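Side-chain contacts in fructuronate-tagaturonate epimerase UxaE from Cohnella laeviribosi in complex with 1 glycerol (Cohnella laeviribosi, PDB 6IL9), which interconverts fructuronate and tagaturonate, probably through a zinc-dependent site carried by its TIM barrel: residues H107-R112 with D471-L476; W372-R377 with R477-K482. One frame throughout, in Å; residues are numbered along the deposited sequence.

Interaction 1: residues H107-R112 with D471-L476; sequences HVQTVR and DYEAAL
NE2 of Gln-109 serves two carboxylates. One of its bonds crosses the contact to OE1 of Glu-473, at 3.2 Å and nearly straight at 171°, and the other goes to OE2 of Glu-149. The two ends of the bond differ: OE1 of Glu-473 lies almost in the plane of the amide, whereas NE2 comes down on the carboxylate from above, 66° out of its plane. Both side chains run extended and cross at about a right angle. In Gln-109, CG is anti to the carbonyl carbon (chi1 -67°), which sends the chain toward the other helix. Its OE1 then comes to 3.6 Å from CB of Glu-473 and accepts a hydrogen bond from NH1 of Arg-477, so both ends of the amide are held and its flip is fixed.

Away from this polar pair the contact is looser. CD2 of Leu-476 approaches NE2 of His-107 obliquely at 4.3 Å, while that nitrogen is hydrogen-bonded to OD1 of Asn-371. Leu-476 uses its other branch within its own helix, placing CD1 3.7 Å above the ring plane of Tyr-472, toward the rim. OG1 of Thr-110 stands 3.7 Å from Leu-476 O, a packing distance, its hydrogen-bond partner being Gly-106 O.

With the helix axes 9.1 Å apart at closest approach, this is a side-chain-mediated helix packing. Helix 104-111 links the adjacent parallel strands 93-96 and 117-124, with His-107 resting on Leu-120, and helix 469-487 packs against it through Gln-109, Thr-110 and His-107: the helix of a beta-alpha-beta crossover of a TIM barrel, joined by the last helix of the chain.

Interaction 2: residues W372-R377 with R477-K482; sequences WLEAVR and RSHIGK
Glu-374 and His-479 carry the whole contact, and their meeting is one of carboxylate over ring face. OE2 of Glu-374 sits 3.3 Å above the imidazole plane, over its centre, with carboxylate and ring planes inclined by 35°. The approach is not a hydrogen bond: OE2 is 3.4 Å from ND1 of His-479, but the angle is poor. A bend in the glutamate (chi2 -56°) turns the carboxylate over the ring and also lays CG 3.8 Å from CD2 of His-479.

The salt bridge belongs to helix 369-382 itself. Arg-377 grips Glu-374 side-on, NE to OE1 at 2.9 Å and NH2 to OE2 at 2.9 Å, the latter at 168°. Both nitrogens arrive on the syn side of the carboxylate, somewhat out of its plane. NH1 of the same arginine is hydrogen-bonded to OD1 of Asn-430, so the guanidinium that orients Glu-374 is itself tied down.

Hydrogen bonding and ring packing settle the histidine. NE2 pairs with OG1 of Thr-370, at the start of helix 369-382, which limits rotation of the ring, and His-483 meets it edge-to-face.

Were Glu-374 replaced by an alanine, Arg-377 would probably lose its carboxylate mate and a gap would open over the face of His-479.

OE2 thus does two jobs, accepting from NH2 and covering the imidazole. The arginine engages both oxygens and probably offsets the carboxylate's negative charge, so a place over a neutral imidazole is likely to be tolerable, while a protonated ring would probably attract OE2.

Both interactions use helix 469-487, on successive turns: 471-476 meets helix 104-111, and 477-482 meets helix 369-382, which follows barrel strand 363-367. Interaction 1 is the more buried and the broader, covering 218 Å² against 95 Å² for the partly buried interaction 2. Their chemistry differs accordingly. The first combines an amide-carboxylate hydrogen bond with leucine packing on a histidine ring, whereas the second rests on one ion-paired carboxylate over a histidine ring. With centres about 8 Å apart, they also touch directly: Arg-477 CA packs 3.3 Å from Thr-110 OG1, and Tyr-472 CE1 lies 3.4 Å from Ala-375 N. The C-terminal helix thereby spans two helices of the barrel.

Interaction 1: residues H107-R112 with D471-L476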
loop_
_atom_site.group_PDB
_atom_site.type_symbol
_atom_site.label_atom_id
_atom_site.label_comp_id
_atom_site.label_asym_id
_atom_site.label_seq_id
_atom_site.Cartn_x
_atom_site.Cartn_y
_atom_site.Cartn_z
ATOM N N HIS A 107 -3.050 -10.868 6.436
ATOM C CA HIS A 107 -1.794 -10.120 6.369
ATOM C C HIS A 107 -1.002 -10.249 7.658
ATOM O O HIS A 107 0.215 -10.466 7.631
ATOM C CB HIS A 107 -2.077 -8.652 6.059
ATOM C CG HIS A 107 -2.355 -8.404 4.614
ATOM N ND1 HIS A 107 -3.038 -7.299 4.162
ATOM C CD2 HIS A 107 -2.042 -9.132 3.516
ATOM C CE1 HIS A 107 -3.123 -7.350 2.843
ATOM N NE2 HIS A 107 -2.522 -8.449 2.426
ATOM N N VAL A 108 -1.680 -10.106 8.796
ATOM C CA VAL A 108 -1.024 -10.269 10.090
ATOM C C VAL A 108 -0.466 -11.682 10.241
ATOM O O VAL A 108 0.672 -11.875 10.691
ATOM C CB VAL A 108 -2.003 -9.931 11.226
ATOM C CG1 VAL A 108 -1.373 -10.302 12.564
ATOM C CG2 VAL A 108 -2.377 -8.453 11.179
ATOM N N GLN A 109 -1.267 -12.694 9.886
ATOM C CA GLN A 109 -0.803 -14.080 9.958
ATOM C C GLN A 109 0.460 -14.300 9.141
ATOM O O GLN A 109 1.301 -15.138 9.505
ATOM C CB GLN A 109 -1.900 -15.035 9.476
ATOM C CG GLN A 109 -3.117 -15.086 10.393
ATOM C CD GLN A 109 -4.355 -15.495 9.636
ATOM O OE1 GLN A 109 -4.267 -15.963 8.501
ATOM N NE2 GLN A 109 -5.519 -15.302 10.244
ATOM N N THR A 110 0.616 -13.553 8.044
ATOM C CA THR A 110 1.773 -13.720 7.173
ATOM C C THR A 110 3.036 -13.118 7.779
ATOM O O THR A 110 4.111 -13.718 7.690
ATOM C CB THR A 110 1.492 -13.091 5.808
ATOM O OG1 THR A 110 0.297 -13.671 5.259
ATOM C CG2 THR A 110 2.672 -13.346 4.854
ATOM N N VAL A 111 2.944 -11.937 8.394
ATOM C CA VAL A 111 4.150 -11.318 8.937
ATOM C C VAL A 111 4.481 -11.800 10.342
ATOM O O VAL A 111 5.601 -11.559 10.812
ATOM C CB VAL A 111 4.065 -9.776 8.943
ATOM C CG1 VAL A 111 3.930 -9.244 7.511
ATOM C CG2 VAL A 111 2.925 -9.276 9.841
ATOM N N ARG A 112 3.542 -12.446 11.033
ATOM C CA ARG A 112 3.825 -13.015 12.349
ATOM C C ARG A 112 5.036 -13.938 12.270
ATOM O O ARG A 112 5.112 -14.810 11.403
ATOM C CB ARG A 112 2.589 -13.775 12.856
ATOM C CG ARG A 112 2.778 -14.532 14.168
ATOM C CD ARG A 112 1.612 -15.508 14.391
ATOM N NE ARG A 112 0.337 -14.815 14.537
ATOM C CZ ARG A 112 -0.824 -15.232 14.036
ATOM N NH1 ARG A 112 -0.905 -16.358 13.330
ATOM N NH2 ARG A 112 -1.914 -14.512 14.239
ATOM N N ASP A 471 -10.263 -19.888 3.543
ATOM C CA ASP A 471 -9.584 -20.063 2.260
ATOM C C ASP A 471 -8.854 -18.795 1.851
ATOM O O ASP A 471 -7.734 -18.864 1.340
ATOM C CB ASP A 471 -10.577 -20.449 1.158
ATOM C CG ASP A 471 -11.100 -21.868 1.294
ATOM O OD1 ASP A 471 -10.604 -22.634 2.145
ATOM O OD2 ASP A 471 -12.018 -22.222 0.524
ATOM N N TYR A 472 -9.492 -17.632 2.032
ATOM C CA TYR A 472 -8.858 -16.373 1.642
ATOM C C TYR A 472 -7.594 -16.130 2.455
ATOM O O TYR A 472 -6.556 -15.725 1.911
ATOM C CB TYR A 472 -9.851 -15.210 1.813
ATOM C CG TYR A 472 -9.325 -13.836 1.373
ATOM C CD1 TYR A 472 -8.664 -13.673 0.156
ATOM C CD2 TYR A 472 -9.509 -12.709 2.170
ATOM C CE1 TYR A 472 -8.195 -12.426 -0.242
ATOM C CE2 TYR A 472 -9.039 -11.453 1.774
ATOM C CZ TYR A 472 -8.391 -11.321 0.556
ATOM O OH TYR A 472 -7.913 -10.091 0.128
ATOM N N GLU A 473 -7.651 -16.387 3.764
ATOM C CA GLU A 473 -6.475 -16.136 4.586
ATOM C C GLU A 473 -5.356 -17.118 4.282
ATOM O O GLU A 473 -4.181 -16.735 4.307
ATOM C CB GLU A 473 -6.877 -16.155 6.054
ATOM C CG GLU A 473 -7.801 -14.996 6.315
ATOM C CD GLU A 473 -8.381 -14.968 7.689
ATOM O OE1 GLU A 473 -8.093 -15.881 8.496
ATOM O OE2 GLU A 473 -9.144 -14.011 7.953
ATOM N N ALA A 474 -5.692 -18.368 3.941
ATOM C CA ALA A 474 -4.651 -19.305 3.519
ATOM C C ALA A 474 -4.011 -18.844 2.223
ATOM O O ALA A 474 -2.800 -19.006 2.019
ATOM C CB ALA A 474 -5.232 -20.708 3.340
ATOM N N ALA A 475 -4.818 -18.279 1.326
ATOM C CA ALA A 475 -4.276 -17.771 0.073
ATOM C C ALA A 475 -3.348 -16.586 0.315
ATOM O O ALA A 475 -2.288 -16.485 -0.315
ATOM C CB ALA A 475 -5.413 -17.388 -0.866
ATOM N N LEU A 476 -3.725 -15.673 1.218
ATOM C CA LEU A 476 -2.841 -14.547 1.507
ATOM C C LEU A 476 -1.541 -15.020 2.141
ATOM O O LEU A 476 -0.455 -14.561 1.759
ATOM C CB LEU A 476 -3.548 -13.540 2.415
ATOM C CG LEU A 476 -4.739 -12.820 1.786
ATOM C CD1 LEU A 476 -5.466 -12.052 2.862
ATOM C CD2 LEU A 476 -4.305 -11.891 0.635
#

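Interaction 2: residues W372-R377 with R477-K482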
loop_
_atom_site.group_PDB
_atom_site.type_symbol
_atom_site.label_atom_id
_atom_site.label_comp_id
_atom_site.label_asym_id
_atom_site.label_seq_id
_atom_site.Cartn_x
_atom_site.Cartn_y
_atom_site.Cartn_z
ATOM N N TRP A 372 -6.528 -7.944 -3.597
ATOM C CA TRP A 372 -7.831 -8.018 -4.244
ATOM C C TRP A 372 -7.873 -9.169 -5.248
ATOM O O TRP A 372 -8.871 -9.893 -5.334
ATOM C CB TRP A 372 -8.129 -6.662 -4.903
ATOM C CG TRP A 372 -8.848 -6.668 -6.222
ATOM C CD1 TRP A 372 -8.295 -6.486 -7.468
ATOM C CD2 TRP A 372 -10.257 -6.799 -6.427
ATOM N NE1 TRP A 372 -9.273 -6.528 -8.433
ATOM C CE2 TRP A 372 -10.490 -6.706 -7.819
ATOM C CE3 TRP A 372 -11.348 -6.980 -5.571
ATOM C CZ2 TRP A 372 -11.773 -6.803 -8.374
ATOM C CZ3 TRP A 372 -12.620 -7.067 -6.121
ATOM C CH2 TRP A 372 -12.819 -6.988 -7.511
ATOM N N LEU A 373 -6.787 -9.385 -5.996
ATOM C CA LEU A 373 -6.816 -10.485 -6.954
ATOM C C LEU A 373 -6.883 -11.841 -6.257
ATOM O O LEU A 373 -7.453 -12.788 -6.810
ATOM C CB LEU A 373 -5.598 -10.427 -7.885
ATOM C CG LEU A 373 -5.583 -9.314 -8.931
ATOM C CD1 LEU A 373 -4.336 -9.437 -9.816
ATOM C CD2 LEU A 373 -6.847 -9.311 -9.805
ATOM N N GLU A 374 -6.320 -11.969 -5.050
ATOM C CA GLU A 374 -6.488 -13.227 -4.326
ATOM C C GLU A 374 -7.933 -13.441 -3.900
ATOM O O GLU A 374 -8.393 -14.586 -3.838
ATOM C CB GLU A 374 -5.583 -13.276 -3.102
ATOM C CG GLU A 374 -4.111 -13.461 -3.447
ATOM C CD GLU A 374 -3.834 -14.694 -4.290
ATOM O OE1 GLU A 374 -4.460 -15.760 -4.060
ATOM O OE2 GLU A 374 -2.967 -14.596 -5.191
ATOM N N ALA A 375 -8.657 -12.362 -3.606
ATOM C CA ALA A 375 -10.084 -12.498 -3.315
ATOM C C ALA A 375 -10.851 -12.914 -4.564
ATOM O O ALA A 375 -11.737 -13.783 -4.505
ATOM C CB ALA A 375 -10.629 -11.182 -2.749
ATOM N N VAL A 376 -10.506 -12.319 -5.709
ATOM C CA VAL A 376 -11.115 -12.723 -6.974
ATOM C C VAL A 376 -10.836 -14.194 -7.253
ATOM O O VAL A 376 -11.720 -14.934 -7.707
ATOM C CB VAL A 376 -10.613 -11.824 -8.121
ATOM C CG1 VAL A 376 -11.082 -12.386 -9.477
ATOM C CG2 VAL A 376 -11.110 -10.397 -7.946
ATOM N N ARG A 377 -9.608 -14.644 -6.975
ATOM C CA ARG A 377 -9.273 -16.051 -7.170
ATOM C C ARG A 377 -10.165 -16.956 -6.321
ATOM O O ARG A 377 -10.601 -18.015 -6.782
ATOM C CB ARG A 377 -7.801 -16.285 -6.842
ATOM C CG ARG A 377 -7.282 -17.622 -7.314
ATOM C CD ARG A 377 -6.037 -18.024 -6.535
ATOM N NE ARG A 377 -4.912 -17.090 -6.648
ATOM C CZ ARG A 377 -4.065 -17.044 -7.677
ATOM N NH1 ARG A 377 -4.230 -17.848 -8.719
ATOM N NH2 ARG A 377 -3.059 -16.181 -7.672
ATOM N N ARG A 477 -1.626 -15.945 3.109
ATOM C CA ARG A 477 -0.415 -16.470 3.732
ATOM C C ARG A 477 0.522 -17.051 2.687
ATOM O O ARG A 477 1.736 -16.801 2.716
ATOM C CB ARG A 477 -0.777 -17.529 4.773
ATOM C CG ARG A 477 -1.463 -16.923 5.984
ATOM C CD ARG A 477 -1.545 -17.924 7.138
ATOM N NE ARG A 477 -2.212 -19.163 6.745
ATOM C CZ ARG A 477 -3.505 -19.417 6.935
ATOM N NH1 ARG A 477 -4.291 -18.516 7.501
ATOM N NH2 ARG A 477 -4.018 -20.585 6.560
ATOM N N SER A 478 -0.030 -17.792 1.729
ATOM C CA SER A 478 0.805 -18.436 0.721
ATOM C C SER A 478 1.379 -17.412 -0.247
ATOM O O SER A 478 2.570 -17.448 -0.586
ATOM C CB SER A 478 -0.024 -19.478 -0.033
ATOM O OG SER A 478 0.705 -19.998 -1.129
ATOM N N HIS A 479 0.538 -16.495 -0.707
ATOM C CA HIS A 479 0.912 -15.563 -1.760
ATOM C C HIS A 479 1.833 -14.463 -1.235
ATOM O O HIS A 479 2.890 -14.205 -1.814
ATOM C CB HIS A 479 -0.360 -14.973 -2.366
ATOM C CG HIS A 479 -0.118 -14.071 -3.528
ATOM N ND1 HIS A 479 0.394 -14.518 -4.727
ATOM C CD2 HIS A 479 -0.336 -12.743 -3.681
ATOM C CE1 HIS A 479 0.495 -13.501 -5.564
ATOM N NE2 HIS A 479 0.054 -12.416 -4.955
ATOM N N ILE A 480 1.435 -13.784 -0.158
ATOM C CA ILE A 480 2.344 -12.795 0.426
ATOM C C ILE A 480 3.560 -13.482 1.044
ATOM O O ILE A 480 4.672 -12.931 1.033
ATOM C CB ILE A 480 1.583 -11.914 1.438
ATOM C CG1 ILE A 480 0.401 -11.244 0.738
ATOM C CG2 ILE A 480 2.499 -10.835 2.062
ATOM C CD1 ILE A 480 0.793 -10.397 -0.456
ATOM N N GLY A 481 3.382 -14.695 1.580
ATOM C CA GLY A 481 4.526 -15.429 2.094
ATOM C C GLY A 481 5.598 -15.620 1.037
ATOM O O GLY A 481 6.788 -15.495 1.318
ATOM N N LYS A 482 5.185 -15.918 -0.193
ATOM C CA LYS A 482 6.153 -16.089 -1.275
ATOM C C LYS A 482 6.903 -14.793 -1.563
ATOM O O LYS A 482 8.097 -14.818 -1.892
ATOM C CB LYS A 482 5.440 -16.581 -2.532
ATOM C CG LYS A 482 6.312 -16.562 -3.763
ATOM C CD LYS A 482 5.583 -17.170 -4.944
ATOM C CE LYS A 482 6.498 -17.198 -6.156
ATOM N NZ LYS A 482 5.888 -17.975 -7.272
#